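Local coordinates for envelope polyprotein (Puumala orthohantavirus, PDB 5FXU), which forms, as the Gn glycoprotein ectodomain, part of the antigenic surface of the hantavirus and probably works with its partner glycoprotein in cell entry, at residues C92-P95 against P96-E100; I322-G326 against I327-G331. All blocks are in the same frame, centred on the assembly; numbering follows the deposited sequence.

Contact 1 (C92-P95 against P96-E100)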
loop_
_atom_site.group_PDB
_atom_site.type_symbol
_atom_site.label_atom_id
_atom_site.label_comp_id
_atom_site.label_asym_id
_atom_site.label_seq_id
_atom_site.Cartn_x
_atom_site.Cartn_y
_atom_site.Cartn_z
ATOM N N CYS A 92 7.388 -2.026 2.064
ATOM C CA CYS A 92 7.037 -1.405 0.805
ATOM C C CYS A 92 7.195 0.102 0.840
ATOM O O CYS A 92 6.215 0.820 0.848
ATOM C CB CYS A 92 5.610 -1.818 0.362
ATOM S SG CYS A 92 5.396 -3.581 -0.014
ATOM N N LEU A 93 8.447 0.539 0.828
ATOM C CA LEU A 93 8.846 1.929 0.620
ATOM C C LEU A 93 9.579 1.946 -0.702
ATOM O O LEU A 93 10.796 1.758 -0.764
ATOM C CB LEU A 93 9.804 2.441 1.698
ATOM C CG LEU A 93 9.217 3.007 2.967
ATOM C CD1 LEU A 93 8.686 1.858 3.801
ATOM C CD2 LEU A 93 10.280 3.772 3.741
ATOM N N VAL A 94 8.845 2.180 -1.757
ATOM C CA VAL A 94 9.378 2.045 -3.083
ATOM C C VAL A 94 9.847 3.435 -3.531
ATOM O O VAL A 94 9.146 4.421 -3.336
ATOM C CB VAL A 94 8.304 1.455 -4.009
ATOM C CG1 VAL A 94 8.886 1.177 -5.377
ATOM C CG2 VAL A 94 7.748 0.173 -3.402
ATOM N N PRO A 95 11.060 3.531 -4.086
ATOM C CA PRO A 95 11.514 4.850 -4.530
ATOM C C PRO A 95 10.763 5.320 -5.744
ATOM O O PRO A 95 10.191 4.505 -6.461
ATOM C CB PRO A 95 12.988 4.633 -4.891
ATOM C CG PRO A 95 13.383 3.389 -4.187
ATOM C CD PRO A 95 12.147 2.536 -4.160
ATOM N N PRO A 96 10.794 6.627 -6.004
ATOM C CA PRO A 96 10.168 7.146 -7.240
ATOM C C PRO A 96 10.747 6.499 -8.491
ATOM O O PRO A 96 11.906 6.145 -8.494
ATOM C CB PRO A 96 10.507 8.635 -7.216
ATOM C CG PRO A 96 10.965 8.941 -5.828
ATOM C CD PRO A 96 11.444 7.680 -5.203
ATOM N N LEU A 97 9.901 6.313 -9.496
ATOM C CA LEU A 97 10.227 5.728 -10.807
ATOM C C LEU A 97 10.410 4.209 -10.867
ATOM O O LEU A 97 10.412 3.640 -11.953
ATOM C CB LEU A 97 11.437 6.431 -11.455
ATOM C CG LEU A 97 11.373 7.970 -11.504
ATOM C CD1 LEU A 97 12.593 8.512 -12.231
ATOM C CD2 LEU A 97 10.085 8.495 -12.160
ATOM N N VAL A 98 10.570 3.538 -9.731
ATOM C CA VAL A 98 10.916 2.110 -9.741
ATOM C C VAL A 98 9.774 1.278 -10.336
ATOM O O VAL A 98 10.004 0.506 -11.272
ATOM C CB VAL A 98 11.330 1.629 -8.342
ATOM C CG1 VAL A 98 11.408 0.124 -8.264
ATOM C CG2 VAL A 98 12.660 2.256 -7.967
ATOM N N ILE A 99 8.561 1.457 -9.811
ATOM C CA ILE A 99 7.407 0.763 -10.354
ATOM C C ILE A 99 7.091 1.289 -11.769
ATOM O O ILE A 99 6.808 0.505 -12.676
ATOM C CB ILE A 99 6.176 0.854 -9.427
ATOM C CG1 ILE A 99 6.421 0.016 -8.176
ATOM C CG2 ILE A 99 4.922 0.350 -10.134
ATOM C CD1 ILE A 99 5.474 0.294 -7.037
ATOM N N GLU A 100 7.133 2.607 -11.941
ATOM C CA GLU A 100 6.750 3.229 -13.220
ATOM C C GLU A 100 7.567 2.732 -14.391
ATOM O O GLU A 100 7.048 2.620 -15.488
ATOM C CB GLU A 100 6.840 4.757 -13.148
ATOM C CG GLU A 100 5.890 5.396 -12.132
ATOM C CD GLU A 100 6.558 5.708 -10.796
ATOM O OE1 GLU A 100 7.053 4.758 -10.116
ATOM O OE2 GLU A 100 6.583 6.901 -10.420
HETATM O O HOH W 1 7.925 3.480 -7.856
#
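Val94 and Pro95 meet Val98 and Ile99 round a type II beta turn that runs from Pro95 to Val98 in the loop between strand 79-89 and helix 102-105. The turn bond is weak: Val98 N reaches Pro95 O at 3.4 Å, though fairly straight at 163°. Proline suits both leading positions, since Pro95 and Pro96 need give no N-H and the ring of Pro96 fixes the negative phi wanted at the second residue of the turn. Leu97 follows with a positive phi of 76°, unusual for a residue other than glycine or asparagine, and points away from the preceding residues.

On the apolar side, Val94 CG1 lies 3.9 Å from Val98 CB. With CG1 set anti to the backbone N (chi1 -174°), the same methyl also meets Ile99 CD1 at 3.9 Å, the two side chains crossing at about a right angle. Val98 keeps CG1 on the side of Val94 and turns CG2 to the ring of Pro95, 3.9 Å from Pro95 CD. Valine suits position 94 because one methyl of a short, beta-branched side chain touches both Val98 and Ile99; isoleucine at 99 meets that methyl along its longer branch, with CG1 as well as CD1.

Farther out, Val94 and Pro96 rest on Ile196 of strand 185-197, and Ile99 on Ile231 of strand 228-234. Cys92, disulfide-bonded to Cys111, ties the start of the segment to strand 107-116. Glu100 reaches back along the chain, its OE2 hydrogen-bonded to Tyr229 OH and weakly to Leu97 N.

Its other oxygen holds a water that bridges the turn: the water donates to Glu100 OE1 at 2.7 Å and to Pro95 O at 2.9 Å, and accepts from Ile99 N at 2.9 Å.

Contact 2 (I322-G326 against I327-G331); sequences IWAPG and IIMEG
Ala324 and Ile327 close a type II beta turn, in which Ile327 N donates to Ala324 O at 3.2 Å. Pro325 supplies the fixed phi of the second turn position, while Gly326 takes a positive phi of 79°, readily adopted without a side chain.

Beside the bond, Ala324 CB packs 4.0 Å from Ile327 CB, a small methyl against a branched carbon. Ile327 places CG1 beside its own backbone N (chi1 -56°), which brings that atom back over the peptide of Gly326, 3.4 Å from Gly326 C.

Met329 spans the wider gap between the two arms. Its CG sits between the backbone N and the carbonyl carbon (chi1 65°); the chain then extends and bends at its last torsion, carrying the thioether toward the other arm. SD comes to 4.2 Å from CG2 of Ile322, the two side chains meeting at a slant, and CE ends 4.3 Å from Ala324 CB. A flexible, unbranched methionine can bridge this distance, where Ile322 offers one short branch. Trp323 points the other way, and Pro325 CD lies over one face of its indole, offset toward the rim.

Most of the touching residues are buried. Strand 321-323 pairs in parallel with strand 54-64 and antiparallel with strand 310-313, whereas strand 327-329 is an outer strand of a separate three-stranded sheet beside strand 296-302. Ile327 packs on Trp60 and Trp62 of strand 54-64, and Trp323 on Leu114 and Cys116 of strand 107-116.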
loop_
_atom_site.group_PDB
_atom_site.type_symbol
_atom_site.label_atom_id
_atom_site.label_comp_id
_atom_site.label_asym_id
_atom_site.label_seq_id
_atom_site.Cartn_x
_atom_site.Cartn_y
_atom_site.Cartn_z
ATOM N N ILE A 322 5.867 5.850 10.278
ATOM C CA ILE A 322 5.335 5.348 11.533
ATOM C C ILE A 322 4.923 3.904 11.414
ATOM O O ILE A 322 4.341 3.506 10.443
ATOM C CB ILE A 322 4.123 6.185 11.994
ATOM C CG1 ILE A 322 4.613 7.572 12.384
ATOM C CG2 ILE A 322 3.461 5.599 13.237
ATOM C CD1 ILE A 322 3.837 8.626 11.681
ATOM N N TRP A 323 5.287 3.132 12.422
ATOM C CA TRP A 323 4.815 1.799 12.622
ATOM C C TRP A 323 4.097 1.777 13.980
ATOM O O TRP A 323 4.727 1.998 15.008
ATOM C CB TRP A 323 6.009 0.840 12.629
ATOM C CG TRP A 323 5.638 -0.570 12.913
ATOM C CD1 TRP A 323 4.539 -1.217 12.505
ATOM C CD2 TRP A 323 6.407 -1.504 13.661
ATOM N NE1 TRP A 323 4.558 -2.489 12.959
ATOM C CE2 TRP A 323 5.702 -2.693 13.675
ATOM C CE3 TRP A 323 7.646 -1.442 14.303
ATOM C CZ2 TRP A 323 6.175 -3.835 14.312
ATOM C CZ3 TRP A 323 8.124 -2.560 14.934
ATOM C CH2 TRP A 323 7.386 -3.751 14.940
ATOM N N ALA A 324 2.792 1.507 13.975
ATOM C CA ALA A 324 1.975 1.650 15.163
ATOM C C ALA A 324 1.185 0.396 15.487
ATOM O O ALA A 324 -0.008 0.318 15.230
ATOM C CB ALA A 324 1.061 2.856 15.017
ATOM N N PRO A 325 1.856 -0.600 16.050
ATOM C CA PRO A 325 1.160 -1.848 16.320
ATOM C C PRO A 325 0.155 -1.675 17.429
ATOM O O PRO A 325 0.458 -1.044 18.443
ATOM C CB PRO A 325 2.264 -2.805 16.730
ATOM C CG PRO A 325 3.486 -2.000 16.954
ATOM C CD PRO A 325 3.321 -0.718 16.207
ATOM N N GLY A 326 -1.044 -2.196 17.205
ATOM C CA GLY A 326 -2.145 -2.071 18.149
ATOM C C GLY A 326 -2.850 -0.724 18.109
ATOM O O GLY A 326 -3.673 -0.449 18.954
ATOM N N ILE A 327 -2.541 0.119 17.130
ATOM C CA ILE A 327 -3.175 1.439 16.997
ATOM C C ILE A 327 -3.593 1.679 15.542
ATOM O O ILE A 327 -2.775 1.542 14.642
ATOM C CB ILE A 327 -2.211 2.569 17.381
ATOM C CG1 ILE A 327 -1.677 2.356 18.804
ATOM C CG2 ILE A 327 -2.897 3.930 17.238
ATOM C CD1 ILE A 327 -0.580 3.309 19.215
ATOM N N ILE A 328 -4.851 2.056 15.330
ATOM C CA ILE A 328 -5.296 2.541 14.030
ATOM C C ILE A 328 -4.936 4.022 13.976
ATOM O O ILE A 328 -5.636 4.845 14.591
ATOM C CB ILE A 328 -6.808 2.357 13.830
ATOM C CG1 ILE A 328 -7.172 0.887 13.993
ATOM C CG2 ILE A 328 -7.236 2.871 12.430
ATOM C CD1 ILE A 328 -8.646 0.637 14.155
ATOM N N MET A 329 -3.844 4.353 13.277
ATOM C CA MET A 329 -3.400 5.743 13.194
ATOM C C MET A 329 -4.436 6.616 12.434
ATOM O O MET A 329 -5.193 6.134 11.575
ATOM C CB MET A 329 -1.952 5.876 12.667
ATOM C CG MET A 329 -1.749 5.416 11.247
ATOM S SD MET A 329 0.012 5.490 10.880
ATOM C CE MET A 329 0.303 3.732 10.831
ATOM N N GLU A 330 -4.545 7.877 12.840
ATOM C CA GLU A 330 -5.561 8.778 12.299
ATOM C C GLU A 330 -5.343 8.930 10.796
ATOM O O GLU A 330 -4.306 9.418 10.370
ATOM C CB GLU A 330 -5.461 10.149 12.975
ATOM C CG GLU A 330 -6.457 11.209 12.489
ATOM C CD GLU A 330 -7.873 10.770 12.770
ATOM O OE1 GLU A 330 -8.376 11.008 13.907
ATOM O OE2 GLU A 330 -8.446 10.108 11.884
ATOM N N GLY A 331 -6.321 8.502 10.010
ATOM C CA GLY A 331 -6.310 8.726 8.565
ATOM C C GLY A 331 -7.501 9.499 8.001
ATOM O O GLY A 331 -7.591 9.672 6.774
#

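How the contacts relate
Contact 1 comes first along the chain and closes well before contact 2 opens; their centres lie about 23 Å apart and their nearest atoms about 8 Å apart, without touching. Both are type II turns within the Gn head, but their settings differ: 92-100 is a partly buried loop leading to helix 102-105, whereas 322-331 is a buried link between strands of two different sheets. Strand 107-116 is the element they share: it meets contact 1 near its middle and contact 2 at its C-terminal end. Separate parts of the sequence are thus gathered about one strand of this beta-rich head.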